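Local coordinates for membrane-bound lytic murein transglycosylase (Agrobacterium tumefaciens, PDB 2PNW), which probably cleaves the glycan strands of bacterial peptidoglycan as a lytic transglycosylase of the MltA type, leaving 1,6-anhydro ends on the muramic acid residues, at residues P141-G146 with I153-D158; Y121-E126 with Y206-G211. All coordinates share one frame; numbering follows the deposited sequence.

Contact 1: P141-G146 with I153-D158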
loop_
_atom_site.group_PDB
_atom_site.type_symbol
_atom_site.label_atom_id
_atom_site.label_comp_id
_atom_site.label_asym_id
_atom_site.label_seq_id
_atom_site.Cartn_x
_atom_site.Cartn_y
_atom_site.Cartn_z
ATOM N N PRO A 141 -19.239 0.884 -13.989
ATOM C CA PRO A 141 -19.506 0.946 -12.539
ATOM C C PRO A 141 -18.293 0.608 -11.639
ATOM O O PRO A 141 -18.361 0.801 -10.427
ATOM C CB PRO A 141 -20.645 -0.068 -12.351
ATOM C CG PRO A 141 -20.395 -1.094 -13.482
ATOM C CD PRO A 141 -19.992 -0.212 -14.637
ATOM N N SER A 142 -17.190 0.145 -12.219
ATOM C CA SER A 142 -15.962 -0.031 -11.465
ATOM C C SER A 142 -15.193 1.282 -11.258
ATOM O O SER A 142 -14.279 1.291 -10.473
ATOM C CB SER A 142 -15.044 -1.105 -12.085
ATOM O OG SER A 142 -14.584 -0.691 -13.372
ATOM N N TYR A 143 -15.546 2.372 -11.947
ATOM C CA TYR A 143 -14.819 3.640 -11.791
ATOM C C TYR A 143 -15.275 4.369 -10.511
ATOM O O TYR A 143 -16.478 4.577 -10.309
ATOM C CB TYR A 143 -15.068 4.558 -12.997
ATOM C CG TYR A 143 -14.024 4.374 -14.080
ATOM C CD1 TYR A 143 -13.835 3.127 -14.673
ATOM C CD2 TYR A 143 -13.208 5.440 -14.489
ATOM C CE1 TYR A 143 -12.846 2.932 -15.667
ATOM C CE2 TYR A 143 -12.216 5.253 -15.502
ATOM C CZ TYR A 143 -12.066 3.995 -16.084
ATOM O OH TYR A 143 -11.109 3.787 -17.078
ATOM N N ALA A 144 -14.312 4.739 -9.680
ATOM C CA ALA A 144 -14.576 5.488 -8.435
ATOM C C ALA A 144 -14.444 7.003 -8.603
ATOM O O ALA A 144 -14.858 7.781 -7.723
ATOM C CB ALA A 144 -13.621 4.961 -7.339
ATOM N N PHE A 145 -13.889 7.446 -9.749
ATOM C CA PHE A 145 -13.684 8.872 -10.014
ATOM C C PHE A 145 -14.073 9.230 -11.432
ATOM O O PHE A 145 -14.016 8.391 -12.342
ATOM C CB PHE A 145 -12.225 9.298 -9.797
ATOM C CG PHE A 145 -11.711 9.023 -8.418
ATOM C CD1 PHE A 145 -11.844 9.978 -7.415
ATOM C CD2 PHE A 145 -11.117 7.803 -8.122
ATOM C CE1 PHE A 145 -11.351 9.720 -6.115
ATOM C CE2 PHE A 145 -10.641 7.529 -6.828
ATOM C CZ PHE A 145 -10.756 8.504 -5.834
ATOM N N GLY A 146 -14.488 10.467 -11.622
ATOM C CA GLY A 146 -14.824 10.954 -12.957
ATOM C C GLY A 146 -14.569 12.439 -13.046
ATOM O O GLY A 146 -14.196 13.076 -12.057
ATOM N N ILE A 153 -20.999 14.220 -16.214
ATOM C CA ILE A 153 -19.747 13.583 -15.805
ATOM C C ILE A 153 -19.189 12.794 -16.975
ATOM O O ILE A 153 -19.963 12.152 -17.695
ATOM C CB ILE A 153 -19.956 12.682 -14.597
ATOM C CG1 ILE A 153 -20.128 13.569 -13.333
ATOM C CG2 ILE A 153 -18.806 11.678 -14.412
ATOM C CD1 ILE A 153 -20.230 12.798 -12.081
ATOM N N SER A 154 -17.871 12.860 -17.150
ATOM C CA SER A 154 -17.195 12.080 -18.188
ATOM C C SER A 154 -15.958 11.383 -17.590
ATOM O O SER A 154 -15.656 11.549 -16.399
ATOM C CB SER A 154 -16.879 12.985 -19.377
ATOM O OG SER A 154 -15.963 14.003 -19.027
ATOM N N TYR A 155 -15.253 10.576 -18.375
ATOM C CA TYR A 155 -14.022 9.960 -17.866
ATOM C C TYR A 155 -12.911 11.014 -17.721
ATOM O O TYR A 155 -12.752 11.879 -18.603
ATOM C CB TYR A 155 -13.575 8.816 -18.810
ATOM C CG TYR A 155 -14.507 7.631 -18.730
ATOM C CD1 TYR A 155 -14.524 6.809 -17.602
ATOM C CD2 TYR A 155 -15.417 7.371 -19.767
ATOM C CE1 TYR A 155 -15.405 5.726 -17.510
ATOM C CE2 TYR A 155 -16.312 6.305 -19.687
ATOM C CZ TYR A 155 -16.293 5.500 -18.555
ATOM O OH TYR A 155 -17.134 4.446 -18.480
ATOM N N PHE A 156 -12.123 10.914 -16.646
ATOM C CA PHE A 156 -11.013 11.833 -16.455
ATOM C C PHE A 156 -9.896 11.416 -17.426
ATOM O O PHE A 156 -9.765 10.221 -17.725
ATOM C CB PHE A 156 -10.534 11.821 -14.995
ATOM C CG PHE A 156 -9.699 13.010 -14.653
ATOM C CD1 PHE A 156 -10.295 14.217 -14.276
ATOM C CD2 PHE A 156 -8.300 12.955 -14.801
ATOM C CE1 PHE A 156 -9.491 15.346 -13.989
ATOM C CE2 PHE A 156 -7.512 14.070 -14.534
ATOM C CZ PHE A 156 -8.108 15.253 -14.125
ATOM N N PRO A 157 -9.129 12.389 -17.958
ATOM C CA PRO A 157 -7.968 12.047 -18.807
ATOM C C PRO A 157 -7.046 10.975 -18.185
ATOM O O PRO A 157 -7.013 10.825 -16.959
ATOM C CB PRO A 157 -7.234 13.377 -18.892
ATOM C CG PRO A 157 -8.325 14.379 -18.867
ATOM C CD PRO A 157 -9.286 13.862 -17.841
ATOM N N ASP A 158 -6.312 10.233 -19.018
ATOM C CA ASP A 158 -5.403 9.193 -18.514
ATOM C C ASP A 158 -3.984 9.722 -18.321
ATOM O O ASP A 158 -3.728 10.875 -18.590
ATOM C CB ASP A 158 -5.414 7.926 -19.422
ATOM C CG ASP A 158 -4.886 8.191 -20.822
ATOM O OD1 ASP A 158 -4.417 9.310 -21.132
ATOM O OD2 ASP A 158 -4.933 7.242 -21.630
HETATM O O HOH W 1 -12.372 8.822 -14.602
#
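Gly146 and Tyr155 face each other at the open end of a beta hairpin, their CA atoms 5.1 Å apart. The hairpin is made of strands 145-149 and 152-154 and belongs to a small three-stranded antiparallel sheet, which strand 127-129 completes. No direct hydrogen bond joins segments 141-146 and 153-158. Gly146 CA lies 3.6 Å from Ser154 O. Where the strands part, one water takes over. It donates to Phe145 O at 2.8 Å and accepts from Phe156 N at 2.9 Å, so both backbone groups are satisfied just past the end of regular pairing. Ile153 CG2 is a loose neighbour, 4.3 Å from Gly146 CA.

The main side-chain contact is a T-shaped stack. Tyr155 turns an edge to the face of Tyr143, with ring centroids 4.9 Å apart and planes at 73°. Tyr155 CG stands anti to its carbonyl carbon (chi1 -70°), and this swings the ring back toward Tyr143. Both hydroxyls are bonded beyond the pair. Tyr143 OH meets His212 ND1, and Tyr155 OH meets the backbone N of Asp140, while Phe139 stacks on the Tyr155 ring. These partners probably limit how far either ring can slide. The contact lies at the surface of the region assigned to the MltA-specific insert domain, and it ties the loop before the hairpin to the loop after it. Tyr155 CE1 sits over the centre of the Tyr143 ring, while Tyr155 CD1 comes to 3.5 Å from Tyr143 CE2.

Contact 2: Y121-E126 with Y206-G211; sequences YRRPPE and YAAKAG
Arg123 NH1 donates to a water 2.9 Å away, which lies in the plane of the guanidinium at its edge. The same water reaches Ala207 O through a weak bond of 3.4 Å. This is the polar link between the loop 121-126 and the end of strand 201-209, for Arg123 NH1 itself stays 4.1 Å from Ala207 O.

The rest of the contact is apolar. Arg123 runs out fully extended, with CG anti to the backbone N (chi1 -175°), and passes alongside the methyl group of Ala208. Ala208 CB is 3.7 Å from Arg123 CD. It also lies 3.5 Å above one face of the guanidinium, offset toward the rim. Ala207 and Ala208 form a classic beta bulge opposite Phe260 of strand 259-263. Both CB atoms point toward the arginine segment.

Beyond the two segments, Arg123 NH2 makes a salt bridge with Asp129 and a hydrogen bond to Leu127 O. Its side chain also touches Phe145. One face of the guanidinium thus meets a methyl, while its N-H groups go to polar partners. The chemistry implies a charged group whose rotation is probably fixed by Asp129 and Leu127 O of strand 127-129, with only a weak water link to the bulge.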
loop_
_atom_site.group_PDB
_atom_site.type_symbol
_atom_site.label_atom_id
_atom_site.label_comp_id
_atom_site.label_asym_id
_atom_site.label_seq_id
_atom_site.Cartn_x
_atom_site.Cartn_y
_atom_site.Cartn_z
ATOM N N TYR A 121 1.021 16.541 -9.007
ATOM C CA TYR A 121 -0.241 17.281 -8.934
ATOM C C TYR A 121 -1.079 16.955 -7.704
ATOM O O TYR A 121 -1.164 15.787 -7.302
ATOM C CB TYR A 121 -1.098 16.944 -10.152
ATOM C CG TYR A 121 -0.625 17.558 -11.458
ATOM C CD1 TYR A 121 -0.647 18.947 -11.657
ATOM C CD2 TYR A 121 -0.169 16.736 -12.503
ATOM C CE1 TYR A 121 -0.222 19.513 -12.890
ATOM C CE2 TYR A 121 0.263 17.286 -13.736
ATOM C CZ TYR A 121 0.219 18.663 -13.922
ATOM O OH TYR A 121 0.633 19.187 -15.141
ATOM N N ARG A 122 -1.728 17.984 -7.147
ATOM C CA ARG A 122 -2.797 17.789 -6.157
ATOM C C ARG A 122 -4.056 17.390 -6.904
ATOM O O ARG A 122 -4.113 17.486 -8.136
ATOM C CB ARG A 122 -3.171 19.113 -5.452
ATOM C CG ARG A 122 -2.126 19.803 -4.645
ATOM C CD ARG A 122 -2.800 21.024 -3.945
ATOM N NE ARG A 122 -2.877 22.230 -4.768
ATOM C CZ ARG A 122 -3.993 22.734 -5.290
ATOM N NH1 ARG A 122 -5.172 22.150 -5.065
ATOM N NH2 ARG A 122 -3.945 23.857 -6.003
ATOM N N ARG A 123 -5.097 17.005 -6.154
ATOM C CA ARG A 123 -6.348 16.603 -6.783
ATOM C C ARG A 123 -7.059 17.804 -7.433
ATOM O O ARG A 123 -7.356 18.800 -6.754
ATOM C CB ARG A 123 -7.260 15.973 -5.729
ATOM C CG ARG A 123 -8.552 15.412 -6.304
ATOM C CD ARG A 123 -9.416 14.933 -5.137
ATOM N NE ARG A 123 -10.667 14.357 -5.630
ATOM C CZ ARG A 123 -11.406 13.494 -4.937
ATOM N NH1 ARG A 123 -11.025 13.105 -3.713
ATOM N NH2 ARG A 123 -12.539 13.031 -5.484
ATOM N N PRO A 124 -7.349 17.715 -8.748
ATOM C CA PRO A 124 -8.112 18.771 -9.444
ATOM C C PRO A 124 -9.531 18.834 -8.880
ATOM O O PRO A 124 -10.096 17.791 -8.569
ATOM C CB PRO A 124 -8.173 18.261 -10.892
ATOM C CG PRO A 124 -7.004 17.290 -11.010
ATOM C CD PRO A 124 -6.951 16.629 -9.671
ATOM N N PRO A 125 -10.126 20.041 -8.800
ATOM C CA PRO A 125 -11.461 20.162 -8.189
ATOM C C PRO A 125 -12.564 19.473 -9.025
ATOM O O PRO A 125 -13.658 19.213 -8.513
ATOM C CB PRO A 125 -11.687 21.686 -8.137
ATOM C CG PRO A 125 -10.825 22.222 -9.283
ATOM C CD PRO A 125 -9.609 21.339 -9.296
ATOM N N GLU A 126 -12.281 19.193 -10.307
ATOM C CA GLU A 126 -13.263 18.552 -11.183
ATOM C C GLU A 126 -13.180 17.034 -11.115
ATOM O O GLU A 126 -13.946 16.350 -11.776
ATOM C CB GLU A 126 -13.158 19.055 -12.644
ATOM C CG GLU A 126 -11.926 18.539 -13.438
ATOM C CD GLU A 126 -10.626 19.358 -13.230
ATOM O OE1 GLU A 126 -10.540 20.214 -12.304
ATOM O OE2 GLU A 126 -9.665 19.125 -14.011
ATOM N N TYR A 206 -1.175 9.418 -1.326
ATOM C CA TYR A 206 -2.320 9.264 -2.224
ATOM C C TYR A 206 -3.519 10.107 -1.729
ATOM O O TYR A 206 -3.893 10.025 -0.540
ATOM C CB TYR A 206 -2.701 7.778 -2.261
ATOM C CG TYR A 206 -4.003 7.491 -2.961
ATOM C CD1 TYR A 206 -4.035 7.160 -4.315
ATOM C CD2 TYR A 206 -5.220 7.571 -2.271
ATOM C CE1 TYR A 206 -5.265 6.915 -4.973
ATOM C CE2 TYR A 206 -6.454 7.316 -2.919
ATOM C CZ TYR A 206 -6.459 6.987 -4.265
ATOM O OH TYR A 206 -7.660 6.739 -4.903
ATOM N N ALA A 207 -4.115 10.881 -2.634
ATOM C CA ALA A 207 -5.390 11.559 -2.373
ATOM C C ALA A 207 -6.531 11.052 -3.232
ATOM O O ALA A 207 -7.668 10.960 -2.753
ATOM C CB ALA A 207 -5.234 13.076 -2.591
ATOM N N ALA A 208 -6.248 10.803 -4.519
ATOM C CA ALA A 208 -7.262 10.371 -5.477
ATOM C C ALA A 208 -6.532 9.859 -6.708
ATOM O O ALA A 208 -5.303 9.845 -6.725
ATOM C CB ALA A 208 -8.187 11.556 -5.863
ATOM N N LYS A 209 -7.292 9.432 -7.720
ATOM C CA LYS A 209 -6.693 8.958 -8.958
ATOM C C LYS A 209 -7.635 9.232 -10.117
ATOM O O LYS A 209 -8.831 9.386 -9.930
ATOM C CB LYS A 209 -6.333 7.468 -8.859
ATOM C CG LYS A 209 -7.547 6.538 -8.582
ATOM C CD LYS A 209 -7.106 5.083 -8.321
ATOM C CE LYS A 209 -8.341 4.253 -7.980
ATOM N NZ LYS A 209 -7.998 2.795 -7.968
ATOM N N ALA A 210 -7.085 9.260 -11.325
ATOM C CA ALA A 210 -7.870 9.511 -12.531
ATOM C C ALA A 210 -9.088 8.569 -12.675
ATOM O O ALA A 210 -10.107 8.968 -13.230
ATOM C CB ALA A 210 -6.946 9.433 -13.774
ATOM N N GLY A 211 -8.960 7.330 -12.215
ATOM C CA GLY A 211 -10.084 6.356 -12.189
ATOM C C GLY A 211 -9.776 5.069 -12.944
ATOM O O GLY A 211 -10.335 3.980 -12.645
HETATM O O HOH W 2 -8.950 13.960 -1.861
#

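Contact 1 is a surface contact, while contact 2 is partly buried and lies nearer the centre of the chain. Their centres are about 11 Å apart, and all four segments fall in the range of the MltA-specific insert domain. Contact 1 is local, closing the base of one hairpin. Contact 2 joins parts 80 residues apart in sequence. Each has a bridging water and no direct hydrogen bond, but one arm of the water in contact 2 is weak. Aromatic stacking dominates contact 1 and an arginine against alanine dominates contact 2. They touch directly: Phe145 CG is 3.3 Å from Lys209 O, and Phe156 CB is 3.4 Å from Ala210 O. Strand 127-129 serves both, pairing with the hairpin and binding Arg123.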